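Local coordinates for tail lysozyme, putative (Geobacter sulfurreducens, PDB 2IA7), which is of unproven function but is probably a gp25-like baseplate component of a phage-tail-like contractile apparatus, at residues 36-41 against 81-86; 43-48 against 58-63; 73-78 against 95-100; 105-110 against 128-133. All blocks are in the same frame, centred on the assembly; numbering follows the deposited sequence. Where two conformers were deposited one is given.

Contact 1: 36-41 against 81-86; sequences ESIRII and EALILW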
loop_
_atom_site.group_PDB
_atom_site.type_symbol
_atom_site.label_atom_id
_atom_site.label_comp_id
_atom_site.label_asym_id
_atom_site.label_seq_id
_atom_site.Cartn_x
_atom_site.Cartn_y
_atom_site.Cartn_z
ATOM N N GLU A 36 10.427 -0.973 1.924
ATOM C CA GLU A 36 9.994 -1.387 3.256
ATOM C C GLU A 36 8.969 -0.424 3.855
ATOM O O GLU A 36 7.993 -0.839 4.442
ATOM C CB GLU A 36 11.208 -1.534 4.153
ATOM C CG GLU A 36 10.904 -2.100 5.502
ATOM C CD GLU A 36 12.154 -2.205 6.345
ATOM O OE1 GLU A 36 12.508 -1.204 6.966
ATOM O OE2 GLU A 36 12.782 -3.279 6.347
ATOM N N SER A 37 9.232 0.859 3.708
ATOM C CA SER A 37 8.324 1.907 4.175
ATOM C C SER A 37 6.914 1.793 3.545
ATOM O O SER A 37 5.903 1.842 4.250
ATOM C CB SER A 37 8.900 3.301 3.897
ATOM O OG SER A 37 7.935 4.291 4.243
ATOM N N ILE A 38 6.864 1.603 2.235
ATOM C CA ILE A 38 5.630 1.346 1.536
ATOM C C ILE A 38 4.886 0.166 2.175
ATOM O O ILE A 38 3.704 0.280 2.515
ATOM C CB ILE A 38 5.824 1.075 0.044
ATOM C CG1 ILE A 38 6.279 2.370 -0.652
ATOM C CG2 ILE A 38 4.528 0.639 -0.592
ATOM C CD1 ILE A 38 6.820 2.121 -2.084
ATOM N N ARG A 39 5.590 -0.897 2.433
ATOM C CA ARG A 39 4.945 -2.055 3.030
ATOM C C ARG A 39 4.458 -1.796 4.433
ATOM O O ARG A 39 3.430 -2.316 4.847
ATOM C CB ARG A 39 5.865 -3.275 2.981
ATOM C CG ARG A 39 6.195 -3.742 1.564
ATOM C CD ARG A 39 7.046 -5.004 1.520
ATOM N NE ARG A 39 8.387 -4.932 2.113
ATOM C CZ ARG A 39 9.537 -4.695 1.468
ATOM N NH1 ARG A 39 9.611 -4.596 0.150
ATOM N NH2 ARG A 39 10.659 -4.729 2.172
ATOM N N ILE A 40 5.250 -1.062 5.219
ATOM C CA ILE A 40 4.845 -0.669 6.580
ATOM C C ILE A 40 3.600 0.165 6.563
ATOM O O ILE A 40 2.658 -0.102 7.296
ATOM C CB ILE A 40 5.965 0.065 7.323
ATOM C CG1 ILE A 40 7.136 -0.880 7.610
ATOM C CG2 ILE A 40 5.499 0.658 8.612
ATOM C CD1 ILE A 40 8.422 -0.152 7.972
ATOM N N ILE A 41 3.578 1.169 5.715
ATOM C CA ILE A 41 2.436 2.061 5.652
ATOM C C ILE A 41 1.145 1.354 5.298
ATOM O O ILE A 41 0.135 1.514 5.962
ATOM C CB ILE A 41 2.684 3.208 4.634
ATOM C CG1 ILE A 41 3.836 4.079 5.102
ATOM C CG2 ILE A 41 1.399 4.040 4.397
ATOM C CD1 ILE A 41 4.523 4.812 3.991
ATOM N N GLU A 81 -3.416 7.758 -1.222
ATOM C CA GLU A 81 -3.380 8.804 -0.209
ATOM C C GLU A 81 -2.435 8.509 0.941
ATOM O O GLU A 81 -1.741 9.393 1.430
ATOM C CB GLU A 81 -4.767 9.086 0.306
ATOM C CG GLU A 81 -5.691 9.729 -0.685
ATOM C CD GLU A 81 -5.332 11.142 -1.162
ATOM O OE1 GLU A 81 -4.353 11.822 -0.757
ATOM O OE2 GLU A 81 -6.121 11.630 -2.009
ATOM N N ALA A 82 -2.393 7.275 1.374
ATOM C CA ALA A 82 -1.491 6.859 2.443
ATOM C C ALA A 82 -0.041 7.005 2.055
ATOM O O ALA A 82 0.769 7.475 2.863
ATOM C CB ALA A 82 -1.816 5.437 2.863
ATOM N N LEU A 83 0.316 6.637 0.827
ATOM C CA LEU A 83 1.696 6.773 0.321
ATOM C C LEU A 83 2.160 8.196 0.088
ATOM O O LEU A 83 3.317 8.557 0.341
ATOM C CB LEU A 83 1.918 5.857 -0.885
ATOM C CG LEU A 83 1.721 4.360 -0.584
ATOM C CD1 LEU A 83 2.046 3.518 -1.834
ATOM C CD2 LEU A 83 2.555 3.822 0.558
ATOM N N ILE A 84 1.229 9.015 -0.382
ATOM C CA ILE A 84 1.499 10.456 -0.561
ATOM C C ILE A 84 1.763 11.134 0.754
ATOM O O ILE A 84 2.682 11.906 0.879
ATOM C CB ILE A 84 0.344 11.132 -1.274
ATOM C CG1 ILE A 84 0.333 10.653 -2.712
ATOM C CG2 ILE A 84 0.448 12.674 -1.184
ATOM C CD1 ILE A 84 -0.931 11.051 -3.453
ATOM N N LEU A 85 0.957 10.828 1.752
ATOM C CA LEU A 85 1.128 11.393 3.064
ATOM C C LEU A 85 2.393 10.882 3.748
ATOM O O LEU A 85 3.120 11.700 4.344
ATOM C CB LEU A 85 -0.094 11.087 3.901
ATOM C CG LEU A 85 -0.126 11.698 5.291
ATOM C CD1 LEU A 85 0.027 13.224 5.270
ATOM C CD2 LEU A 85 -1.441 11.300 5.955
ATOM N N TRP A 86 2.655 9.582 3.767
ATOM C CA TRP A 86 3.680 9.002 4.640
ATOM C C TRP A 86 4.972 8.626 3.944
ATOM O O TRP A 86 5.924 8.298 4.631
ATOM C CB TRP A 86 3.092 7.795 5.367
ATOM C CG TRP A 86 1.979 8.188 6.264
ATOM C CD1 TRP A 86 0.664 7.897 6.128
ATOM C CD2 TRP A 86 2.088 9.009 7.442
ATOM N NE1 TRP A 86 -0.067 8.473 7.175
ATOM C CE2 TRP A 86 0.799 9.143 7.984
ATOM C CE3 TRP A 86 3.172 9.599 8.109
ATOM C CZ2 TRP A 86 0.546 9.889 9.134
ATOM C CZ3 TRP A 86 2.915 10.320 9.262
ATOM C CH2 TRP A 86 1.617 10.448 9.756
#

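Contact 2: 43-48 against 58-63; sequences GTARGE and GIHDRV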
loop_
_atom_site.group_PDB
_atom_site.type_symbol
_atom_site.label_atom_id
_atom_site.label_comp_id
_atom_site.label_asym_id
_atom_site.label_seq_id
_atom_site.Cartn_x
_atom_site.Cartn_y
_atom_site.Cartn_z
ATOM N N GLY A 43 0.482 -1.813 5.506
ATOM C CA GLY A 43 0.169 -2.864 6.483
ATOM C C GLY A 43 -0.220 -2.395 7.870
ATOM O O GLY A 43 -0.440 -3.235 8.762
ATOM N N THR A 44 -0.300 -1.091 8.081
ATOM C CA THR A 44 -0.631 -0.526 9.366
ATOM C C THR A 44 -1.995 0.153 9.312
ATOM O O THR A 44 -2.274 1.022 8.490
ATOM C CB THR A 44 0.441 0.501 9.862
ATOM O OG1 THR A 44 1.727 -0.127 9.852
ATOM C CG2 THR A 44 0.139 1.018 11.281
ATOM N N ALA A 45 -2.884 -0.271 10.230
ATOM C CA ALA A 45 -4.126 0.406 10.445
ATOM C C ALA A 45 -3.909 1.659 11.260
ATOM O O ALA A 45 -3.116 1.667 12.181
ATOM C CB ALA A 45 -5.097 -0.519 11.197
ATOM N N ARG A 46 -4.643 2.708 10.949
ATOM C CA ARG A 46 -4.636 3.914 11.755
ATOM C C ARG A 46 -5.115 3.555 13.137
ATOM O O ARG A 46 -6.087 2.804 13.272
ATOM C CB ARG A 46 -5.511 4.970 11.089
ATOM C CG ARG A 46 -4.879 5.472 9.796
ATOM C CD ARG A 46 -5.558 6.668 9.177
ATOM N NE ARG A 46 -6.892 6.335 8.704
ATOM C CZ ARG A 46 -7.465 6.809 7.591
ATOM N NH1 ARG A 46 -6.826 7.650 6.777
ATOM N NH2 ARG A 46 -8.701 6.426 7.280
ATOM N N GLY A 47 -4.390 4.030 14.148
ATOM C CA GLY A 47 -4.643 3.660 15.535
ATOM C C GLY A 47 -3.806 2.519 16.078
ATOM O O GLY A 47 -3.759 2.324 17.301
ATOM N N GLU A 48 -3.129 1.784 15.197
ATOM C CA GLU A 48 -2.292 0.638 15.565
ATOM C C GLU A 48 -1.078 1.097 16.349
ATOM O O GLU A 48 -0.686 0.466 17.331
ATOM C CB GLU A 48 -1.864 -0.116 14.309
ATOM C CG GLU A 48 -1.102 -1.428 14.506
ATOM C CD GLU A 48 -0.914 -2.272 13.171
ATOM O OE1 GLU A 48 -1.836 -2.339 12.256
ATOM O OE2 GLU A 48 0.174 -2.914 13.068
ATOM N N GLY A 58 -6.002 3.844 5.268
ATOM C CA GLY A 58 -7.411 3.783 5.559
ATOM C C GLY A 58 -8.128 2.538 5.098
ATOM O O GLY A 58 -9.252 2.301 5.514
ATOM N N ILE A 59 -7.511 1.732 4.234
ATOM C CA ILE A 59 -8.124 0.494 3.786
ATOM C C ILE A 59 -8.522 -0.425 4.955
ATOM O O ILE A 59 -9.547 -1.119 4.877
ATOM C CB ILE A 59 -7.223 -0.259 2.793
ATOM C CG1 ILE A 59 -8.079 -1.196 1.927
ATOM C CG2 ILE A 59 -6.092 -0.967 3.513
ATOM C CD1 ILE A 59 -9.219 -0.450 1.207
ATOM N N HIS A 60 -7.763 -0.385 6.054
ATOM C CA HIS A 60 -8.021 -1.227 7.208
ATOM C C HIS A 60 -9.294 -0.829 7.949
ATOM O O HIS A 60 -9.779 -1.615 8.745
ATOM C CB HIS A 60 -6.810 -1.194 8.165
ATOM C CG HIS A 60 -5.550 -1.740 7.545
ATOM N ND1 HIS A 60 -5.249 -3.084 7.528
ATOM C CD2 HIS A 60 -4.553 -1.125 6.880
ATOM C CE1 HIS A 60 -4.095 -3.265 6.901
ATOM N NE2 HIS A 60 -3.654 -2.090 6.496
ATOM N N ASP A 61 -9.819 0.377 7.713
ATOM C CA ASP A 61 -11.076 0.813 8.341
ATOM C C ASP A 61 -12.346 0.350 7.597
ATOM O O ASP A 61 -13.446 0.475 8.119
ATOM C CB ASP A 61 -11.100 2.317 8.458
ATOM C CG ASP A 61 -9.944 2.849 9.288
ATOM O OD1 ASP A 61 -9.643 2.243 10.336
ATOM O OD2 ASP A 61 -9.344 3.865 8.896
ATOM N N ARG A 62 -12.182 -0.205 6.404
ATOM C CA ARG A 62 -13.306 -0.467 5.523
ATOM C C ARG A 62 -13.875 -1.863 5.721
ATOM O O ARG A 62 -13.125 -2.790 5.940
ATOM C CB ARG A 62 -12.856 -0.368 4.089
ATOM C CG ARG A 62 -12.292 0.981 3.682
ATOM C CD ARG A 62 -13.311 1.735 2.883
ATOM N NE ARG A 62 -12.863 3.087 2.538
ATOM C CZ ARG A 62 -13.719 4.064 2.214
ATOM N NH1 ARG A 62 -15.009 3.810 2.172
ATOM N NH2 ARG A 62 -13.274 5.274 1.922
ATOM N N VAL A 63 -15.197 -1.989 5.604
ATOM C CA VAL A 63 -15.861 -3.293 5.458
ATOM C C VAL A 63 -16.591 -3.250 4.138
ATOM O O VAL A 63 -17.205 -2.237 3.824
ATOM C CB VAL A 63 -16.843 -3.589 6.600
ATOM C CG1 VAL A 63 -17.427 -4.992 6.442
ATOM C CG2 VAL A 63 -16.138 -3.473 7.938
#

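Contact 3: 73-78 against 95-100; sequences GLIENE and VTASPR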
loop_
_atom_site.group_PDB
_atom_site.type_symbol
_atom_site.label_atom_id
_atom_site.label_comp_id
_atom_site.label_asym_id
_atom_site.label_seq_id
_atom_site.Cartn_x
_atom_site.Cartn_y
_atom_site.Cartn_z
ATOM N N GLY A 73 -11.154 0.964 -7.449
ATOM C CA GLY A 73 -10.636 2.315 -7.504
ATOM C C GLY A 73 -10.571 2.991 -6.157
ATOM O O GLY A 73 -9.633 3.706 -5.852
ATOM N N LEU A 74 -11.548 2.753 -5.316
ATOM C CA LEU A 74 -11.544 3.262 -3.959
ATOM C C LEU A 74 -10.358 2.719 -3.175
ATOM O O LEU A 74 -9.645 3.524 -2.524
ATOM C CB LEU A 74 -12.839 2.880 -3.301
ATOM C CG LEU A 74 -13.131 3.388 -1.904
ATOM C CD1 LEU A 74 -14.598 3.542 -1.680
ATOM C CD2 LEU A 74 -12.548 2.408 -0.911
ATOM N N ILE A 75 -10.098 1.409 -3.295
ATOM C CA ILE A 75 -8.955 0.740 -2.676
ATOM C C ILE A 75 -7.643 1.331 -3.175
ATOM O O ILE A 75 -6.790 1.721 -2.384
ATOM C CB ILE A 75 -9.012 -0.752 -2.896
ATOM C CG1 ILE A 75 -10.251 -1.278 -2.152
ATOM C CG2 ILE A 75 -7.712 -1.440 -2.498
ATOM C CD1 ILE A 75 -10.664 -2.690 -2.687
ATOM N N GLU A 76 -7.561 1.522 -4.474
ATOM C CA GLU A 76 -6.434 2.192 -5.086
ATOM C C GLU A 76 -6.185 3.551 -4.473
ATOM O O GLU A 76 -5.043 3.918 -4.222
ATOM C CB GLU A 76 -6.643 2.323 -6.595
ATOM C CG GLU A 76 -6.484 1.019 -7.355
ATOM C CD GLU A 76 -7.190 0.994 -8.704
ATOM O OE1 GLU A 76 -7.756 2.040 -9.131
ATOM O OE2 GLU A 76 -7.223 -0.079 -9.312
ATOM N N ASN A 77 -7.220 4.337 -4.301
ATOM C CA ASN A 77 -7.013 5.709 -3.928
ATOM C C ASN A 77 -6.735 5.845 -2.431
ATOM O O ASN A 77 -5.968 6.725 -2.034
ATOM C CB ASN A 77 -8.226 6.518 -4.385
ATOM C CG ASN A 77 -8.320 6.591 -5.913
ATOM O OD1 ASN A 77 -7.304 6.431 -6.610
ATOM N ND2 ASN A 77 -9.526 6.821 -6.447
ATOM N N GLU A 78 -7.190 4.885 -1.638
ATOM C CA GLU A 78 -6.773 4.795 -0.241
ATOM C C GLU A 78 -5.267 4.514 -0.139
ATOM O O GLU A 78 -4.542 5.074 0.715
ATOM C CB GLU A 78 -7.534 3.709 0.501
ATOM C CG GLU A 78 -8.966 4.082 0.799
ATOM C CD GLU A 78 -9.130 4.746 2.118
ATOM O OE1 GLU A 78 -8.216 5.427 2.596
ATOM O OE2 GLU A 78 -10.213 4.589 2.670
ATOM N N VAL A 95 -1.163 3.098 -9.532
ATOM C CA VAL A 95 -1.666 2.236 -8.455
ATOM C C VAL A 95 -2.875 1.489 -9.013
ATOM O O VAL A 95 -3.906 2.116 -9.308
ATOM C CB VAL A 95 -2.013 3.013 -7.162
ATOM C CG1 VAL A 95 -2.567 2.058 -6.110
ATOM C CG2 VAL A 95 -0.752 3.739 -6.640
ATOM N N THR A 96 -2.791 0.166 -9.104
ATOM C CA THR A 96 -3.897 -0.664 -9.627
ATOM C C THR A 96 -4.160 -1.852 -8.727
ATOM O O THR A 96 -3.241 -2.612 -8.368
ATOM C CB THR A 96 -3.504 -1.260 -11.016
ATOM O OG1 THR A 96 -3.170 -0.196 -11.890
ATOM C CG2 THR A 96 -4.631 -2.137 -11.633
ATOM N N ALA A 97 -5.418 -2.039 -8.372
ATOM C CA ALA A 97 -5.857 -3.184 -7.584
ATOM C C ALA A 97 -6.337 -4.283 -8.478
ATOM O O ALA A 97 -7.408 -4.201 -9.054
ATOM C CB ALA A 97 -6.975 -2.731 -6.605
ATOM N N SER A 98 -5.554 -5.341 -8.590
ATOM C CA SER A 98 -5.881 -6.417 -9.502
ATOM C C SER A 98 -6.560 -7.571 -8.776
ATOM O O SER A 98 -6.095 -7.995 -7.746
ATOM C CB SER A 98 -4.603 -6.962 -10.129
ATOM O OG SER A 98 -4.914 -8.161 -10.822
ATOM N N PRO A 99 -7.603 -8.145 -9.359
ATOM C CA PRO A 99 -8.211 -9.342 -8.806
ATOM C C PRO A 99 -7.587 -10.628 -9.365
ATOM O O PRO A 99 -8.191 -11.739 -9.278
ATOM C CB PRO A 99 -9.660 -9.199 -9.287
ATOM C CG PRO A 99 -9.511 -8.553 -10.623
ATOM C CD PRO A 99 -8.292 -7.666 -10.562
ATOM N N ARG A 100 -6.355 -10.572 -9.880
ATOM C CA ARG A 100 -5.796 -11.760 -10.561
ATOM C C ARG A 100 -5.564 -12.959 -9.634
ATOM O O ARG A 100 -5.492 -14.117 -10.118
ATOM C CB ARG A 100 -4.555 -11.422 -11.374
ATOM C CG ARG A 100 -3.335 -11.012 -10.596
ATOM C CD ARG A 100 -2.075 -10.874 -11.437
ATOM N NE ARG A 100 -0.990 -10.316 -10.643
ATOM C CZ ARG A 100 -0.697 -9.022 -10.513
ATOM N NH1 ARG A 100 -1.418 -8.086 -11.112
ATOM N NH2 ARG A 100 0.261 -8.645 -9.700
HETATM O O HOH W 1 -5.436 4.131 -10.164
#

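Contact 4: 105-110 against 128-133; sequences GRLLID and FYLKES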
loop_
_atom_site.group_PDB
_atom_site.type_symbol
_atom_site.label_atom_id
_atom_site.label_comp_id
_atom_site.label_asym_id
_atom_site.label_seq_id
_atom_site.Cartn_x
_atom_site.Cartn_y
_atom_site.Cartn_z
ATOM N N GLY A 105 -8.252 -15.549 -2.611
ATOM C CA GLY A 105 -8.622 -14.620 -1.543
ATOM C C GLY A 105 -7.658 -13.447 -1.342
ATOM O O GLY A 105 -7.523 -12.901 -0.226
ATOM N N ARG A 106 -6.984 -13.049 -2.421
ATOM C CA ARG A 106 -6.099 -11.900 -2.348
ATOM C C ARG A 106 -6.484 -10.864 -3.381
ATOM O O ARG A 106 -6.978 -11.199 -4.439
ATOM C CB ARG A 106 -4.658 -12.338 -2.539
ATOM C CG ARG A 106 -4.124 -13.242 -1.430
ATOM C CD ARG A 106 -2.668 -13.525 -1.602
ATOM N NE ARG A 106 -2.467 -14.444 -2.715
ATOM C CZ ARG A 106 -2.487 -15.770 -2.619
ATOM N NH1 ARG A 106 -2.712 -16.371 -1.459
ATOM N NH2 ARG A 106 -2.294 -16.509 -3.702
ATOM N N LEU A 107 -6.237 -9.598 -3.039
ATOM C CA LEU A 107 -6.299 -8.479 -3.955
ATOM C C LEU A 107 -4.887 -7.907 -3.976
ATOM O O LEU A 107 -4.369 -7.504 -2.929
ATOM C CB LEU A 107 -7.268 -7.378 -3.512
ATOM C CG LEU A 107 -8.755 -7.491 -3.835
ATOM C CD1 LEU A 107 -9.474 -6.344 -3.144
ATOM C CD2 LEU A 107 -8.965 -7.411 -5.345
ATOM N N LEU A 108 -4.276 -7.841 -5.160
ATOM C CA LEU A 108 -2.892 -7.403 -5.293
ATOM C C LEU A 108 -2.864 -5.967 -5.750
ATOM O O LEU A 108 -3.551 -5.620 -6.737
ATOM C CB LEU A 108 -2.155 -8.318 -6.278
ATOM C CG LEU A 108 -2.026 -9.771 -5.857
ATOM C CD1 LEU A 108 -1.270 -10.552 -6.968
ATOM C CD2 LEU A 108 -1.403 -10.033 -4.474
ATOM N N ILE A 109 -2.071 -5.116 -5.091
ATOM C CA ILE A 109 -1.919 -3.717 -5.502
ATOM C C ILE A 109 -0.616 -3.602 -6.234
ATOM O O ILE A 109 0.444 -3.797 -5.674
ATOM C CB ILE A 109 -1.958 -2.734 -4.352
ATOM C CG1 ILE A 109 -3.100 -3.137 -3.397
ATOM C CG2 ILE A 109 -2.096 -1.350 -4.903
ATOM C CD1 ILE A 109 -4.509 -3.107 -3.951
ATOM N N ASP A 110 -0.690 -3.349 -7.538
ATOM C CA ASP A 110 0.482 -3.104 -8.369
ATOM C C ASP A 110 0.779 -1.604 -8.311
ATOM O O ASP A 110 -0.024 -0.786 -8.738
ATOM C CB ASP A 110 0.190 -3.524 -9.777
ATOM C CG ASP A 110 -0.110 -5.028 -9.888
ATOM O OD1 ASP A 110 0.683 -5.828 -9.421
ATOM O OD2 ASP A 110 -1.137 -5.334 -10.601
ATOM N N PHE A 128 -3.190 -7.680 -0.338
ATOM C CA PHE A 128 -4.251 -7.617 0.680
ATOM C C PHE A 128 -5.013 -8.943 0.659
ATOM O O PHE A 128 -5.120 -9.593 -0.357
ATOM C CB PHE A 128 -5.198 -6.449 0.464
ATOM C CG PHE A 128 -4.627 -5.117 0.856
ATOM C CD1 PHE A 128 -4.395 -4.800 2.175
ATOM C CD2 PHE A 128 -4.401 -4.150 -0.097
ATOM C CE1 PHE A 128 -3.889 -3.550 2.540
ATOM C CE2 PHE A 128 -3.892 -2.904 0.263
ATOM C CZ PHE A 128 -3.643 -2.612 1.585
ATOM N N TYR A 129 -5.431 -9.390 1.835
ATOM C CA TYR A 129 -6.073 -10.687 2.006
ATOM C C TYR A 129 -7.513 -10.432 2.339
ATOM O O TYR A 129 -7.800 -9.706 3.283
ATOM C CB TYR A 129 -5.399 -11.458 3.157
ATOM C CG TYR A 129 -4.007 -11.828 2.828
ATOM C CD1 TYR A 129 -2.994 -10.920 2.961
ATOM C CD2 TYR A 129 -3.699 -13.063 2.303
ATOM C CE1 TYR A 129 -1.693 -11.227 2.581
ATOM C CE2 TYR A 129 -2.416 -13.377 1.930
ATOM C CZ TYR A 129 -1.418 -12.459 2.061
ATOM O OH TYR A 129 -0.145 -12.777 1.680
ATOM N N LEU A 130 -8.426 -10.986 1.550
ATOM C CA LEU A 130 -9.856 -10.839 1.811
ATOM C C LEU A 130 -10.264 -11.783 2.908
ATOM O O LEU A 130 -10.063 -12.992 2.771
ATOM C CB LEU A 130 -10.661 -11.162 0.564
ATOM C CG LEU A 130 -10.529 -10.176 -0.576
ATOM C CD1 LEU A 130 -10.743 -10.905 -1.919
ATOM C CD2 LEU A 130 -11.506 -9.039 -0.363
ATOM N N LYS A 131 -10.731 -11.249 4.027
ATOM C CA LYS A 131 -11.098 -12.100 5.170
ATOM C C LYS A 131 -12.481 -11.753 5.643
ATOM O O LYS A 131 -12.952 -10.639 5.433
ATOM C CB LYS A 131 -10.140 -11.891 6.354
ATOM C CG LYS A 131 -8.661 -11.968 6.063
ATOM C CD LYS A 131 -8.098 -13.363 6.017
ATOM C CE LYS A 131 -6.579 -13.235 6.213
ATOM N NZ LYS A 131 -5.914 -14.489 6.206
ATOM N N GLU A 132 -13.124 -12.703 6.327
ATOM C CA GLU A 132 -14.386 -12.426 7.021
ATOM C C GLU A 132 -14.246 -11.251 7.989
ATOM O O GLU A 132 -13.223 -11.111 8.658
ATOM C CB GLU A 132 -14.869 -13.682 7.748
ATOM C CG GLU A 132 -15.278 -14.815 6.780
ATOM N N SER A 133 -15.266 -10.401 8.034
ATOM C CA SER A 133 -15.246 -9.164 8.830
ATOM C C SER A 133 -14.996 -9.388 10.330
ATOM O O SER A 133 -14.179 -8.700 10.945
ATOM C CB SER A 133 -16.583 -8.409 8.657
HETATM O O HOH W 2 -7.409 -14.447 2.392
#

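Contact 1: 36-41 against 81-86
This is an apolar helix-helix packing contact inside the gp25-like domain, where helix 30-42 meets the C-terminal end of helix 69-86. The short axes pass 10.1 Å apart and run at 123° to each other, so the helices cross steeply and touch over one turn each. Ile41 carries most of the contact. Its CG1 stands anti to the carbonyl carbon (chi1 -64°), which sends its two branches to different partners. CD1 reaches Trp86 CB at 3.6 Å, meeting the root of that side chain while the indole leads off elsewhere; CG2 rests against Ala82 CB at 3.8 Å. Ala82 suits its place because a lone methyl leaves room for the branched isoleucine to come close to the backbone. Leu83 points its CB across the direction of approach, but with CD1 anti to CA (chi2 -177°) the other branch, CD2, comes between the two isoleucines, 3.9 Å from Ile38 CG2 and 4.0 Å from Ile41 CG2. An alanine in place of Ile41 would remove both branches and would probably loosen the packing against Ala82, Leu83 and Trp86 together. Around this core, the indole of Trp86 meets Phe55 edge-to-face, and Ser37 OG is hydrogen-bonded to Glu87 just past the helix end. Ile38 and Leu83 continue onto the antiparallel sheet, Ile38 touching Ile90, Tyr113 and Leu124, and Leu83 touching Leu92 and Ile111.

Contact 2: 43-48 against 58-63
The imidazole of His60 is sandwiched off-centre: Ala45 N lies over one face, 3.8 Å above the ring plane and toward its rim, and Ile59 CG2 lies over the opposite face. The guanidinium of Arg46 carries Gly58 CA over one face, while Asp61 OD2 sits at its edge. There NH2 gives OD2 a hydrogen bond of 3.1 Å, bent to 151° at the hydrogen and arriving nearly along the C-O axis; NE adds a weak, longer bond to the same oxygen. With the two planar groups only 19° apart, this is a nearly flat salt bridge held through a single carboxylate oxygen. Arg46 gets there by a bend at chi3 (-67°), which turns the guanidinium across Gly58. Glycine suits that position because a CB would clash with Arg46 NH2. The contact joins two parts of the irregular connection between helices 30-42 and 69-86: a type II turn from Ala45 to Glu48 on one side, a short 3-10 segment, 58-61, on the other. Gly47 takes the positive phi of this turn, where a CB would jam against the preceding carbonyl. Glu48 OE1 accepts Ala45 N at 3.1 Å, bracing the turn from within. At the apolar root of the histidine, His60 CB packs on Ala45 CB at 3.5 Å, and His60 NE2 is hydrogen-bonded to Leu42 O by the end of helix 30-42.

Contact 3: 73-78 against 95-100
A helix side chain here takes a strand's backbone N-H: Glu76 OE2 accepts Ala97 N at 2.8 Å, almost straight at 174°. The setting is helix 69-86 packed beside strand 90-98, which follows it in the chain and is one of the two outermost strands of the three-stranded antiparallel sheet. The short axes run 7.3 Å apart and at 136°. Glu76 has CG anti to the carbonyl carbon (chi1 -73°) and is extended beyond it, a shape long enough to carry the carboxylate from the helix to the strand edge. It uses the anti lone pair of OE2, the one turned away from OE1. Glutamate suits this place because its methylenes also pack on the strand, with CG 3.4 Å from Val95 O, while its charge end serves the peptide. A valine at this position would remove the carboxylate, and Ala97 N would probably lose its acceptor along with much of the tie between helix and strand. Val95 and Ala97 turn toward the helix, Thr96 between them away from it, as strand alternation requires. Small Ala97 lets the glutamate lie close, and Val95 CG1 touches the helix backbone at Glu76 O, 3.6 Å away. Behind them, Ile109 of the neighbouring strand packs on Ile75, Val95 and Ala97. A water lies within hydrogen-bonding distance of the remaining carboxylate oxygen, Glu76 OE1, and of the strand carbonyl, its oxygen 2.7 Å from Val95 O.

Contact 4: 105-110 against 128-133
Two backbone hydrogen bonds of nearly equal length pair Leu107 with Phe128: Leu107 N to Phe128 O and Phe128 N to Leu107 O, the second meeting its acceptor in the carbonyl plane. A third, Leu130 N to Gly105 O at 2.8 Å, carries the ladder past the end of the strand. Between these lies the non-hydrogen-bonded pair Arg106 and Tyr129, their CA atoms 4.5 Å apart, where Arg106 CA also makes a CA-H...O contact with Phe128 O. On the face that holds this pair, the two side chains run alongside and point the same way, with Arg106 CD 3.5 Å from Tyr129 CE2. The arginine's CG and CD do the touching; the guanidinium plane stands 69° from the ring, and NE goes to a salt bridge with Glu101. On the other face, Ile109 CG1 meets the edge of Phe128 at CD2, 3.7 Å away. Leu107 and Ile109 on that face pack on Ile75 of helix 69-86, which suits their apolar character, while the Phe128 ring meets Tyr126 edge-to-face. All this closes the open end of the beta hairpin of strands 106-115 and 120-129. Gly105, at a positive phi (76°), turns the chain into the strand. Its carbonyl oxygen receives both Leu130 N and a water that also donates to Leu130 O, which implies that solvent extends the pairing where the regular ladder stops.

How the contacts relate
Helix 69-86 ties the set together: contact 1 uses its C-terminal end and contact 3 an earlier turn, their centres about 15 Å apart. Contact 2 is nested in the chain loop that contact 1 closes. It reaches contact 3 through the salt bridge of Arg62 NE with Glu78 OE2, 3.0 Å, and by Ile59 on Ile75. Contacts 3 and 4, with centres about 11 Å apart, share the sheet; Ala97 CB lies 3.6 Å from Ile109 CD1. Ile59 CG2 also meets Phe128 CZ at 3.5 Å, linking contact 2 to contact 4. Contacts 1 and 4 do not touch, their nearest atoms being about 7 Å apart.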